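Putative NADPH-dependent oxidoreductase (Desulfitobacterium hafniense DCB-2, PDB 3DB2) probably catalyses an NADPH-dependent oxidation or reduction, binding the nicotinamide cofactor in a Rossmann-fold domain that is joined to a GFO/IDH/MocA-type domain. Local coordinates at residues 329-332 against 333-337; 209-212 against 213-217; 308-311 against 312-316; 298-302 against 303-307; 137-141 against 142-146. All blocks are in the same frame, centred on the assembly; numbering follows the deposited sequence. Where two conformers were deposited one is given.

Contact 1 (329-332 against 333-337); sequences RNLA and VVLAA
Leu331 and Leu335 meet one helical turn apart and are the one apolar side-chain pair of this contact. The branch carbon Leu331 CG lies 3.8 Å from Leu335 CD1, and the two chains run obliquely past each other. Leu335 CG sits beside its own backbone N (chi1 -59°). That turns it back down the helix, and Leu335 CG comes to 3.4 Å from Leu331 O. Leu331 O also accepts from Leu335 N at 2.9 Å, with the donor in the carbonyl plane.

The tight part is the backbone and the small residues on it. Ala336 N donates to Ala332 O at 2.8 Å, and Ala336 CB is 3.2 Å from that oxygen of Ala332. Val333 N is held less firmly. Val333 N donates to Arg329 O at 3.3 Å and makes a weak second bond to Asn330 O. Val333 CG2 packs on Arg329 O at 3.4 Å. The looser side is that of Leu335 and Arg329, both partly exposed. Arg329 points away from 333-337. In one of its two conformers the guanidinium makes a salt bridge to Glu224 and bonds to Val197 O, a pairing that is therefore not certain.

All of this belongs to helix 324-343, which is mostly buried here. Asn330 bonds to Asp188, and Val333 and Val334 rest on Ile187, so one face lies on helix 183-194. Val334 and Ala337 also touch Leu179 of helix 178-181. Ala332 and Ala336 pack against Ile353 and Ile352 of the C-terminal helix 349-353, while Leu331 reaches Ser100 in a loop.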
loop_
_atom_site.group_PDB
_atom_site.type_symbol
_atom_site.label_atom_id
_atom_site.label_comp_id
_atom_site.label_asym_id
_atom_site.label_seq_id
_atom_site.Cartn_x
_atom_site.Cartn_y
_atom_site.Cartn_z
ATOM N N ARG C 329 -6.451 19.446 10.678
ATOM C CA ARG C 329 -6.681 18.013 10.741
ATOM C C ARG C 329 -5.637 17.264 9.916
ATOM O O ARG C 329 -5.243 16.166 10.282
ATOM C CB ARG C 329 -8.064 17.624 10.238
ATOM C CG ARG C 329 -9.127 17.423 11.300
ATOM C CD ARG C 329 -10.238 16.516 10.803
ATOM N NE ARG C 329 -10.691 15.541 11.785
ATOM C CZ ARG C 329 -10.230 14.314 11.972
ATOM N NH1 ARG C 329 -9.237 13.828 11.237
ATOM N NH2 ARG C 329 -10.781 13.567 12.924
ATOM N N ASN C 330 -5.205 17.878 8.819
ATOM C CA ASN C 330 -4.153 17.240 8.003
ATOM C C ASN C 330 -2.842 17.187 8.760
ATOM O O ASN C 330 -2.103 16.186 8.791
ATOM C CB ASN C 330 -3.989 17.982 6.668
ATOM C CG ASN C 330 -5.177 17.837 5.740
ATOM O OD1 ASN C 330 -5.949 16.897 5.926
ATOM N ND2 ASN C 330 -5.268 18.748 4.777
ATOM N N LEU C 331 -2.457 18.276 9.427
ATOM C CA LEU C 331 -1.241 18.285 10.223
ATOM C C LEU C 331 -1.284 17.269 11.369
ATOM O O LEU C 331 -0.301 16.627 11.704
ATOM C CB LEU C 331 -1.029 19.648 10.875
ATOM C CG LEU C 331 0.147 19.800 11.868
ATOM C CD1 LEU C 331 1.448 19.469 11.138
ATOM C CD2 LEU C 331 0.117 21.201 12.477
ATOM N N ALA C 332 -2.461 17.170 11.984
ATOM C CA ALA C 332 -2.697 16.254 13.096
ATOM C C ALA C 332 -2.428 14.804 12.699
ATOM O O ALA C 332 -1.934 14.014 13.497
ATOM C CB ALA C 332 -4.129 16.412 13.581
ATOM N N VAL C 333 -2.732 14.429 11.463
ATOM C CA VAL C 333 -2.366 13.089 10.993
ATOM C C VAL C 333 -0.853 12.900 11.043
ATOM O O VAL C 333 -0.332 11.878 11.494
ATOM C CB VAL C 333 -2.934 12.834 9.591
ATOM C CG1 VAL C 333 -2.549 11.509 8.976
ATOM C CG2 VAL C 333 -4.472 12.882 9.659
ATOM N N VAL C 334 -0.111 13.915 10.563
ATOM C CA VAL C 334 1.341 13.847 10.562
ATOM C C VAL C 334 1.833 13.762 12.007
ATOM O O VAL C 334 2.711 12.943 12.288
ATOM C CB VAL C 334 1.977 15.032 9.809
ATOM C CG1 VAL C 334 3.505 14.980 9.919
ATOM C CG2 VAL C 334 1.598 15.039 8.330
ATOM N N LEU C 335 1.276 14.570 12.908
ATOM C CA LEU C 335 1.798 14.561 14.280
ATOM C C LEU C 335 1.458 13.227 14.964
ATOM O O LEU C 335 2.255 12.703 15.744
ATOM C CB LEU C 335 1.279 15.760 15.056
ATOM C CG LEU C 335 1.619 17.146 14.496
ATOM C CD1 LEU C 335 0.881 18.239 15.266
ATOM C CD2 LEU C 335 3.124 17.411 14.507
ATOM N N ALA C 336 0.294 12.692 14.630
ATOM C CA ALA C 336 -0.110 11.418 15.266
ATOM C C ALA C 336 0.804 10.305 14.808
ATOM O O ALA C 336 1.145 9.406 15.601
ATOM C CB ALA C 336 -1.563 11.158 14.941
ATOM N N ALA C 337 1.178 10.360 13.521
ATOM C CA ALA C 337 2.094 9.377 12.940
ATOM C C ALA C 337 3.481 9.442 13.547
ATOM O O ALA C 337 4.095 8.416 13.832
ATOM C CB ALA C 337 2.178 9.551 11.425
#

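Contact 2 (209-212 against 213-217); sequences TEVE and NITVN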
loop_
_atom_site.group_PDB
_atom_site.type_symbol
_atom_site.label_atom_id
_atom_site.label_comp_id
_atom_site.label_asym_id
_atom_site.label_seq_id
_atom_site.Cartn_x
_atom_site.Cartn_y
_atom_site.Cartn_z
ATOM N N THR C 209 20.402 7.200 3.875
ATOM C CA THR C 209 20.570 8.651 3.909
ATOM C C THR C 209 21.629 9.084 4.919
ATOM O O THR C 209 21.948 8.362 5.868
ATOM C CB THR C 209 19.247 9.337 4.255
ATOM O OG1 THR C 209 19.424 10.765 4.222
ATOM C CG2 THR C 209 18.849 8.985 5.679
ATOM N N GLU C 210 22.149 10.291 4.709
ATOM C CA GLU C 210 23.084 10.901 5.658
ATOM C C GLU C 210 22.349 11.744 6.682
ATOM O O GLU C 210 22.963 12.203 7.649
ATOM C CB GLU C 210 24.136 11.721 4.897
ATOM C CG GLU C 210 24.578 11.123 3.573
ATOM C CD GLU C 210 26.060 10.818 3.463
ATOM O OE1 GLU C 210 26.860 11.734 3.155
ATOM O OE2 GLU C 210 26.460 9.646 3.672
ATOM N N VAL C 211 21.038 11.983 6.542
ATOM C CA VAL C 211 20.375 12.877 7.482
ATOM C C VAL C 211 19.814 12.097 8.674
ATOM O O VAL C 211 19.708 10.868 8.577
ATOM C CB VAL C 211 19.230 13.686 6.863
ATOM C CG1 VAL C 211 19.767 14.713 5.881
ATOM C CG2 VAL C 211 18.222 12.758 6.182
ATOM N N GLU C 212 19.488 12.824 9.743
ATOM C CA GLU C 212 19.022 12.203 10.977
ATOM C C GLU C 212 17.504 12.001 10.954
ATOM O O GLU C 212 16.897 11.372 11.823
ATOM C CB GLU C 212 19.374 13.037 12.201
ATOM C CG GLU C 212 18.568 14.312 12.357
ATOM C CD GLU C 212 19.310 15.514 11.785
ATOM O OE1 GLU C 212 19.784 15.417 10.622
ATOM O OE2 GLU C 212 19.411 16.550 12.484
ATOM N N ASN C 213 16.824 12.556 9.951
ATOM C CA ASN C 213 15.365 12.411 9.970
ATOM C C ASN C 213 14.894 11.073 9.391
ATOM O O ASN C 213 15.611 10.370 8.669
ATOM C CB ASN C 213 14.762 13.560 9.184
ATOM C CG ASN C 213 13.409 14.007 9.697
ATOM O OD1 ASN C 213 12.838 13.424 10.611
ATOM N ND2 ASN C 213 12.943 15.082 9.080
ATOM N N ILE C 214 13.650 10.737 9.723
ATOM C CA ILE C 214 12.946 9.647 9.002
ATOM C C ILE C 214 12.986 9.926 7.528
ATOM O O ILE C 214 12.798 11.104 7.132
ATOM C CB ILE C 214 11.499 9.567 9.555
ATOM C CG1 ILE C 214 11.460 8.943 10.951
ATOM C CG2 ILE C 214 10.598 8.868 8.556
ATOM C CD1 ILE C 214 10.173 9.095 11.730
ATOM N N THR C 215 13.223 8.956 6.657
ATOM C CA THR C 215 13.046 9.143 5.226
ATOM C C THR C 215 12.088 8.154 4.558
ATOM O O THR C 215 11.869 8.309 3.350
ATOM C CB THR C 215 14.372 9.064 4.453
ATOM O OG1 THR C 215 15.085 7.850 4.591
ATOM C CG2 THR C 215 15.342 10.121 5.015
ATOM N N VAL C 216 11.581 7.207 5.347
ATOM C CA VAL C 216 10.690 6.155 4.844
ATOM C C VAL C 216 9.629 5.875 5.901
ATOM O O VAL C 216 9.979 5.582 7.046
ATOM C CB VAL C 216 11.446 4.860 4.522
ATOM C CG1 VAL C 216 10.480 3.735 4.137
ATOM C CG2 VAL C 216 12.474 5.040 3.416
ATOM N N ASN C 217 8.365 6.025 5.554
ATOM C CA ASN C 217 7.240 5.761 6.398
ATOM C C ASN C 217 6.239 4.832 5.650
ATOM O O ASN C 217 6.113 4.948 4.442
ATOM C CB ASN C 217 6.410 6.953 6.837
ATOM C CG ASN C 217 7.203 8.021 7.578
ATOM O OD1 ASN C 217 7.444 7.892 8.762
ATOM N ND2 ASN C 217 7.531 9.041 6.791
#
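The first torsions of Thr209 and Thr215 turn their methyl groups to each other. In Thr209, OG1 is anti to the backbone N (chi1 -177°), which leaves CG2 between N and the carbonyl carbon. In Thr215 it is OG1 that takes that middle place (chi1 59°), and CG2 swings beside the backbone N. The two side chains then reach toward each other tip to tip, with Thr209 CG2 3.7 Å from Thr215 CG2. Val211 CG2 adds to the patch at 4.1 Å from Thr215 CG2, crossing it at a slant.

Thr209 OG1 also accepts from Val211 N at 3.1 Å in a nearly straight bond (177°). This is an ST turn. It lies in the loop between strands 197-205 and 216-223 of the C-terminal domain sheet. Where strand 216-223 begins, Thr215 and Val216 both face Lys205 in a classic beta bulge.

The hydroxyls have partners outside the methyl patch. Thr209 OG1 bonds to Gly159 O, and Thr215 OG1 to Met207 N. Asn213 OD1 accepts a weak bond from Ile214 N at 2.9 Å. Asn213 ND2 bonds to the carbonyls of Ala174 and Arg168. Val216 packs on Ser148 of the second subunit.

Contact 3 (308-311 against 312-316); sequences EEVA and DVIRN
Val310 CG1 meets Ile314 CD1 at 4.1 Å, one turn further along helix 302-316. The two chains slant across each other. Val310 CG1 is also 4.5 Å from Val313 CG2, a looser touch. Both Val310 and Ile314 rest on Met69 of strand 69-72; Val310 also reaches Leu121, and Ile314 reaches Val6.

The backbone bonds are regular. Asp312 N donates to Glu308 O at 2.8 Å and Val313 N to Glu309 O at 2.9 Å. Ile314 N and Arg315 N continue the series to Val310 O and Ala311 O. Val313 CG2 is modelled 2.9 Å from Val310 O, so short that its detail is doubtful.

The charged groups find partners in other parts of the chain. Asp312 CG folds back beside its own N (chi1 -80°) and lies 3.4 Å from Glu308 O. Asp312 OD1 forms a salt bridge with Lys29 and a hydrogen bond with Tyr3. Replacing Asp312 by an alanine would probably leave the Lys29 ammonium without this mate and the Tyr3 hydroxyl without this bond. Glu309 pairs with Arg128 and accepts from Glu321 N. Arg315 pairs with Glu68 and bonds to the carbonyl of Asn4.

The arrangement is that of an amphipathic helix. Its apolar side lies against strands 6-11, 69-72 and 120-123 of the parallel Rossmann sheet, and the charged groups of its polar side bond to the surrounding chain.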
loop_
_atom_site.group_PDB
_atom_site.type_symbol
_atom_site.label_atom_id
_atom_site.label_comp_id
_atom_site.label_asym_id
_atom_site.label_seq_id
_atom_site.Cartn_x
_atom_site.Cartn_y
_atom_site.Cartn_z
ATOM N N GLU C 308 -7.909 31.638 -7.129
ATOM C CA GLU C 308 -9.144 32.202 -7.633
ATOM C C GLU C 308 -10.353 31.971 -6.717
ATOM O O GLU C 308 -11.269 32.798 -6.657
ATOM C CB GLU C 308 -9.513 31.652 -9.022
ATOM C CG GLU C 308 -8.678 32.300 -10.133
ATOM C CD GLU C 308 -8.989 31.693 -11.485
ATOM O OE1 GLU C 308 -9.571 30.579 -11.564
ATOM O OE2 GLU C 308 -8.652 32.322 -12.505
ATOM N N GLU C 309 -10.350 30.842 -6.008
ATOM C CA GLU C 309 -11.431 30.518 -5.095
ATOM C C GLU C 309 -11.451 31.541 -3.960
ATOM O O GLU C 309 -12.480 31.950 -3.415
ATOM C CB GLU C 309 -11.226 29.126 -4.505
ATOM C CG GLU C 309 -11.973 28.831 -3.216
ATOM C CD GLU C 309 -12.103 27.345 -2.940
ATOM O OE1 GLU C 309 -12.743 26.622 -3.742
ATOM O OE2 GLU C 309 -11.542 26.897 -1.929
ATOM N N VAL C 310 -10.258 31.969 -3.533
ATOM C CA VAL C 310 -10.256 32.934 -2.416
ATOM C C VAL C 310 -10.885 34.252 -2.898
ATOM O O VAL C 310 -11.695 34.853 -2.201
ATOM C CB VAL C 310 -8.869 33.166 -1.822
ATOM C CG1 VAL C 310 -8.942 34.093 -0.604
ATOM C CG2 VAL C 310 -8.232 31.849 -1.399
ATOM N N ALA C 311 -10.497 34.678 -4.091
ATOM C CA ALA C 311 -11.017 35.862 -4.736
ATOM C C ALA C 311 -12.531 35.751 -4.923
ATOM O O ALA C 311 -13.223 36.730 -4.656
ATOM C CB ALA C 311 -10.412 36.102 -6.109
ATOM N N ASP C 312 -12.975 34.570 -5.352
ATOM C CA ASP C 312 -14.422 34.354 -5.504
ATOM C C ASP C 312 -15.131 34.533 -4.173
ATOM O O ASP C 312 -16.183 35.186 -4.105
ATOM C CB ASP C 312 -14.713 32.970 -6.068
ATOM C CG ASP C 312 -14.526 32.914 -7.572
ATOM O OD1 ASP C 312 -14.118 33.919 -8.169
ATOM O OD2 ASP C 312 -14.781 31.853 -8.179
ATOM N N VAL C 313 -14.600 33.952 -3.084
ATOM C CA VAL C 313 -15.250 34.170 -1.797
ATOM C C VAL C 313 -15.054 35.565 -1.218
ATOM O O VAL C 313 -15.856 36.032 -0.402
ATOM C CB VAL C 313 -14.811 33.099 -0.769
ATOM C CG1 VAL C 313 -15.192 31.743 -1.358
ATOM C CG2 VAL C 313 -13.348 33.230 -0.436
ATOM N N ILE C 314 -14.012 36.292 -1.602
ATOM C CA ILE C 314 -13.934 37.687 -1.129
ATOM C C ILE C 314 -14.999 38.519 -1.832
ATOM O O ILE C 314 -15.660 39.320 -1.178
ATOM C CB ILE C 314 -12.549 38.307 -1.336
ATOM C CG1 ILE C 314 -11.484 37.841 -0.325
ATOM C CG2 ILE C 314 -12.526 39.832 -1.311
ATOM C CD1 ILE C 314 -10.078 38.007 -0.911
ATOM N N ARG C 315 -15.200 38.317 -3.132
ATOM C CA ARG C 315 -16.126 39.145 -3.890
ATOM C C ARG C 315 -17.578 38.713 -3.693
ATOM O O ARG C 315 -18.468 39.572 -3.672
ATOM C CB ARG C 315 -15.791 39.141 -5.377
ATOM C CG ARG C 315 -14.522 39.898 -5.750
ATOM C CD ARG C 315 -14.806 41.359 -6.110
ATOM N NE ARG C 315 -13.611 42.137 -6.391
ATOM C CZ ARG C 315 -12.815 42.711 -5.512
ATOM N NH1 ARG C 315 -13.082 42.609 -4.222
ATOM N NH2 ARG C 315 -11.725 43.411 -5.810
ATOM N N ASN C 316 -17.827 37.418 -3.561
ATOM C CA ASN C 316 -19.173 36.872 -3.646
ATOM C C ASN C 316 -19.653 36.246 -2.343
ATOM O O ASN C 316 -20.809 35.822 -2.240
ATOM C CB ASN C 316 -19.264 35.800 -4.733
ATOM C CG ASN C 316 -18.819 36.207 -6.118
ATOM O OD1 ASN C 316 -18.981 37.348 -6.554
ATOM N ND2 ASN C 316 -18.258 35.283 -6.888
#

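Contact 4 (298-302 against 303-307); sequences ESVDH and LRVEV
Asp301 and Arg304 meet where helix 302-316 begins. Asp301 CB lies 3.9 Å from Arg304 CB. Asp301 CG is anti to the backbone N (chi1 -168°) and comes to 3.3 Å from Arg304 CB, where the Asp301 and Arg304 side chains cross at about a right angle. At the tip the oxygens divide the work. Asp301 OD1 accepts from Arg304 N at 3.2 Å, the donor sitting well above the carboxylate plane, and bonds also to Ser264 OG. Asp301 OD2 takes a hydrogen from water 1 at 2.7 Å, and that water accepts from Arg304 NH1. Carboxylate and guanidinium are thus linked through water, with their planes 73° apart. Arg304 NE pairs directly with Glu308. An alanine in place of Asp301 would probably leave Arg304 N without its cap and break the water link to the guanidinium.

The backbone adds a nearly linear bond from Val305 N to Asp301 O at 2.8 Å. Beside it, Val300 CG1 packs on Val305 CG2 at 3.8 Å. Leu303 CG covers one face of the His302 ring, a CH-pi contact 3.9 Å from the centroid. Ser125, Trp261 and Thr267 hold the two ring nitrogens.

Asp301 is a classic N-cap, and it is also the centre of an inverse gamma turn that leads the chain into the helix.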
loop_
_atom_site.group_PDB
_atom_site.type_symbol
_atom_site.label_atom_id
_atom_site.label_comp_id
_atom_site.label_asym_id
_atom_site.label_seq_id
_atom_site.Cartn_x
_atom_site.Cartn_y
_atom_site.Cartn_z
ATOM N N GLU C 298 -11.613 16.193 -17.589
ATOM C CA GLU C 298 -11.061 17.466 -18.003
ATOM C C GLU C 298 -9.935 17.860 -17.041
ATOM O O GLU C 298 -9.955 17.518 -15.857
ATOM C CB GLU C 298 -12.082 18.601 -17.995
ATOM C CG GLU C 298 -13.219 18.473 -18.994
ATOM C CD GLU C 298 -12.744 18.324 -20.427
ATOM O OE1 GLU C 298 -12.188 19.291 -20.990
ATOM O OE2 GLU C 298 -12.958 17.223 -20.988
ATOM N N SER C 299 -8.989 18.604 -17.575
ATOM C CA SER C 299 -7.886 19.161 -16.800
ATOM C C SER C 299 -8.398 20.357 -16.007
ATOM O O SER C 299 -9.307 21.026 -16.477
ATOM C CB SER C 299 -6.744 19.605 -17.712
ATOM O OG SER C 299 -6.171 18.497 -18.381
ATOM N N VAL C 300 -7.775 20.605 -14.861
ATOM C CA VAL C 300 -8.012 21.736 -13.992
ATOM C C VAL C 300 -6.651 22.296 -13.599
ATOM O O VAL C 300 -5.800 21.495 -13.158
ATOM C CB VAL C 300 -8.764 21.328 -12.704
ATOM C CG1 VAL C 300 -9.002 22.507 -11.781
ATOM C CG2 VAL C 300 -10.065 20.649 -13.069
ATOM N N ASP C 301 -6.503 23.595 -13.770
ATOM C CA ASP C 301 -5.320 24.362 -13.383
ATOM C C ASP C 301 -5.328 24.496 -11.851
ATOM O O ASP C 301 -5.816 25.483 -11.303
ATOM C CB ASP C 301 -5.264 25.735 -14.044
ATOM C CG ASP C 301 -3.907 26.399 -13.863
ATOM O OD1 ASP C 301 -3.265 26.110 -12.835
ATOM O OD2 ASP C 301 -3.454 27.182 -14.731
ATOM N N HIS C 302 -4.798 23.469 -11.201
ATOM C CA HIS C 302 -4.930 23.296 -9.743
ATOM C C HIS C 302 -4.394 24.485 -8.970
ATOM O O HIS C 302 -4.960 24.891 -7.950
ATOM C CB HIS C 302 -4.275 21.986 -9.358
ATOM C CG HIS C 302 -2.818 21.771 -9.569
ATOM N ND1 HIS C 302 -1.875 21.891 -8.562
ATOM C CD2 HIS C 302 -2.119 21.444 -10.680
ATOM C CE1 HIS C 302 -0.678 21.638 -9.049
ATOM N NE2 HIS C 302 -0.793 21.364 -10.343
ATOM N N LEU C 303 -3.299 25.090 -9.450
ATOM C CA LEU C 303 -2.707 26.184 -8.656
ATOM C C LEU C 303 -3.485 27.467 -8.901
ATOM O O LEU C 303 -3.765 28.274 -8.017
ATOM C CB LEU C 303 -1.224 26.349 -9.016
ATOM C CG LEU C 303 -0.330 25.135 -8.811
ATOM C CD1 LEU C 303 1.108 25.484 -9.175
ATOM C CD2 LEU C 303 -0.429 24.651 -7.374
ATOM N N ARG C 304 -3.890 27.699 -10.151
ATOM C CA ARG C 304 -4.674 28.885 -10.471
ATOM C C ARG C 304 -6.035 28.892 -9.800
ATOM O O ARG C 304 -6.445 29.881 -9.194
ATOM C CB ARG C 304 -4.879 28.971 -11.987
ATOM C CG ARG C 304 -5.816 30.080 -12.420
ATOM C CD ARG C 304 -5.777 30.241 -13.939
ATOM N NE ARG C 304 -6.792 31.185 -14.400
ATOM C CZ ARG C 304 -7.039 31.482 -15.666
ATOM N NH1 ARG C 304 -6.380 30.933 -16.666
ATOM N NH2 ARG C 304 -7.990 32.359 -15.961
ATOM N N VAL C 305 -6.756 27.768 -9.891
ATOM C CA VAL C 305 -8.116 27.746 -9.350
ATOM C C VAL C 305 -8.111 27.888 -7.834
ATOM O O VAL C 305 -9.091 28.430 -7.303
ATOM C CB VAL C 305 -8.931 26.504 -9.733
ATOM C CG1 VAL C 305 -9.105 26.449 -11.238
ATOM C CG2 VAL C 305 -8.286 25.230 -9.180
ATOM N N GLU C 306 -7.080 27.449 -7.137
ATOM C CA GLU C 306 -7.133 27.558 -5.670
ATOM C C GLU C 306 -7.009 29.001 -5.186
ATOM O O GLU C 306 -7.689 29.383 -4.231
ATOM C CB GLU C 306 -6.105 26.645 -5.032
ATOM C CG GLU C 306 -4.675 27.089 -4.877
ATOM C CD GLU C 306 -3.778 26.074 -4.170
ATOM O OE1 GLU C 306 -4.226 25.356 -3.254
ATOM O OE2 GLU C 306 -2.588 25.988 -4.526
ATOM N N VAL C 307 -6.178 29.802 -5.854
ATOM C CA VAL C 307 -6.089 31.237 -5.549
ATOM C C VAL C 307 -7.362 31.968 -5.960
ATOM O O VAL C 307 -7.904 32.816 -5.235
ATOM C CB VAL C 307 -4.827 31.843 -6.201
ATOM C CG1 VAL C 307 -4.654 33.308 -5.808
ATOM C CG2 VAL C 307 -3.588 31.020 -5.817
HETATM O O HOH W 1 -5.088 28.398 -16.543
#

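Contact 5 (137-141 against 142-146); sequences EMIDT and KEIGE
Met138 O and Ile139 O receive the backbone of the turn that follows helix 130-140, a Schellman motif in which Lys142 takes positive phi (70°), followed by a type I turn from Lys142 to Gly145. Glu143 N donates to Met138 O at 2.9 Å, and Lys142 N reaches Ile139 O at 3.1 Å.

The Lys142 side chain bends at chi2 (-66°) and again at chi4, which curls it back on the last turn. Lys142 NZ gives a second bond to Ile139 O at 2.9 Å. The two donors come from opposite faces of that carbonyl plane. Water 2 also donates to Ile139 O and joins it to Gly145 O.

The extended Glu143 side chain crosses Met138, a selenomethionine, obliquely. Glu143 OE1 touches Met138 CG at 3.4 Å, and Glu143 OE2 touches Met138 CE at the same distance. The carboxylate pairs with Lys275 and holds a glycerol, probably from the crystallisation liquor. Ile144 CD1 lies alongside Ile139 CG1 at 4.0 Å, and Ile144 also rests on Ala250 and Leu252 of strand 250-256. Thr141 OG1 bonds back to Glu137 O at 2.8 Å.

Ile139 O thus takes two bonds from Lys142 and one from water. The ammonium of Lys142 sits where the helix dipole is negative and would probably offset part of that charge.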
loop_
_atom_site.group_PDB
_atom_site.type_symbol
_atom_site.label_atom_id
_atom_site.label_comp_id
_atom_site.label_asym_id
_atom_site.label_seq_id
_atom_site.Cartn_x
_atom_site.Cartn_y
_atom_site.Cartn_z
ATOM N N GLU C 137 -16.326 12.114 -7.444
ATOM C CA GLU C 137 -17.627 11.869 -8.083
ATOM C C GLU C 137 -17.949 10.380 -8.095
ATOM O O GLU C 137 -19.039 9.979 -7.658
ATOM C CB GLU C 137 -17.587 12.415 -9.490
ATOM C CG GLU C 137 -18.859 12.578 -10.295
ATOM C CD GLU C 137 -18.576 13.611 -11.395
ATOM O OE1 GLU C 137 -18.756 14.814 -11.114
ATOM O OE2 GLU C 137 -18.152 13.205 -12.500
HETATM N N MSE C 138 -16.991 9.577 -8.569
HETATM C CA MSE C 138 -17.222 8.135 -8.689
HETATM C C MSE C 138 -17.507 7.497 -7.348
HETATM O O MSE C 138 -18.336 6.585 -7.216
HETATM C CB MSE C 138 -16.073 7.449 -9.418
HETATM C CG MSE C 138 -15.986 7.870 -10.879
HETATM SE SE MSE C 138 -14.349 7.303 -11.774
HETATM C CE MSE C 138 -15.059 5.713 -12.650
ATOM N N ILE C 139 -16.834 7.973 -6.299
ATOM C CA ILE C 139 -17.072 7.470 -4.952
ATOM C C ILE C 139 -18.404 7.977 -4.430
ATOM O O ILE C 139 -19.164 7.250 -3.786
ATOM C CB ILE C 139 -15.922 7.910 -4.027
ATOM C CG1 ILE C 139 -14.594 7.207 -4.370
ATOM C CG2 ILE C 139 -16.247 7.760 -2.555
ATOM C CD1 ILE C 139 -13.398 7.849 -3.694
ATOM N N ASP C 140 -18.743 9.249 -4.652
ATOM C CA ASP C 140 -19.917 9.780 -3.972
ATOM C C ASP C 140 -21.215 9.221 -4.540
ATOM O O ASP C 140 -22.132 8.959 -3.761
ATOM C CB ASP C 140 -19.947 11.302 -4.040
ATOM C CG ASP C 140 -19.008 11.884 -2.981
ATOM O OD1 ASP C 140 -18.494 11.115 -2.137
ATOM O OD2 ASP C 140 -18.818 13.119 -3.051
ATOM N N THR C 141 -21.258 9.049 -5.848
ATOM C CA THR C 141 -22.385 8.490 -6.565
ATOM C C THR C 141 -22.398 6.974 -6.382
ATOM O O THR C 141 -23.351 6.334 -6.804
ATOM C CB THR C 141 -22.358 8.775 -8.067
ATOM O OG1 THR C 141 -21.104 8.324 -8.614
ATOM C CG2 THR C 141 -22.335 10.245 -8.473
ATOM N N LYS C 142 -21.356 6.392 -5.792
ATOM C CA LYS C 142 -21.355 4.934 -5.624
ATOM C C LYS C 142 -21.195 4.183 -6.940
ATOM O O LYS C 142 -21.558 3.004 -7.089
ATOM C CB LYS C 142 -22.611 4.434 -4.886
ATOM C CG LYS C 142 -22.875 5.123 -3.546
ATOM C CD LYS C 142 -21.812 4.806 -2.524
ATOM C CE LYS C 142 -21.774 5.709 -1.307
ATOM N NZ LYS C 142 -20.615 6.659 -1.404
ATOM N N GLU C 143 -20.602 4.843 -7.927
ATOM C CA GLU C 143 -20.359 4.263 -9.241
ATOM C C GLU C 143 -19.485 3.019 -9.044
ATOM O O GLU C 143 -19.672 1.952 -9.648
ATOM C CB GLU C 143 -19.749 5.247 -10.241
ATOM C CG GLU C 143 -19.622 4.688 -11.652
ATOM C CD GLU C 143 -18.824 5.504 -12.646
ATOM O OE1 GLU C 143 -18.748 6.750 -12.588
ATOM O OE2 GLU C 143 -18.218 4.898 -13.569
ATOM N N ILE C 144 -18.506 3.121 -8.146
ATOM C CA ILE C 144 -17.616 1.996 -7.894
ATOM C C ILE C 144 -18.077 1.113 -6.744
ATOM O O ILE C 144 -17.364 0.235 -6.275
ATOM C CB ILE C 144 -16.211 2.553 -7.587
ATOM C CG1 ILE C 144 -16.092 3.366 -6.300
ATOM C CG2 ILE C 144 -15.759 3.345 -8.808
ATOM C CD1 ILE C 144 -14.622 3.528 -5.867
ATOM N N GLY C 145 -19.288 1.357 -6.270
ATOM C CA GLY C 145 -19.883 0.685 -5.138
ATOM C C GLY C 145 -19.340 1.380 -3.890
ATOM O O GLY C 145 -19.036 2.578 -4.031
ATOM N N GLU C 146 -19.222 0.634 -2.809
ATOM C CA GLU C 146 -18.727 1.161 -1.544
ATOM C C GLU C 146 -17.217 0.936 -1.389
ATOM O O GLU C 146 -16.708 -0.124 -1.660
ATOM C CB GLU C 146 -19.366 0.528 -0.327
ATOM C CG GLU C 146 -20.870 0.813 -0.228
ATOM C CD GLU C 146 -21.170 2.228 0.228
ATOM O OE1 GLU C 146 -20.298 2.859 0.865
ATOM O OE2 GLU C 146 -22.281 2.738 -0.039
HETATM O O HOH W 2 -18.149 4.633 -2.786
#

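Contacts 3 and 4 share helix 302-316. Contact 4 starts it and contact 3 ends it, with centres about 14 Å apart, and their segments adjoin in the chain. Contact 1 lies on the next helix, 324-343, with its centre about 26 Å from that of contact 4 across the middle of the chain. Contacts 2 and 5 both lie in the GFO/IDH/MocA C-terminal domain, and their centres are about 38 Å apart. Both have a residue that packs on the second subunit. Contact 3 lies against the parallel sheet of the Rossmann domain, the part that probably binds the cofactor. The centre of contact 2 is about 40 Å from that of contact 3.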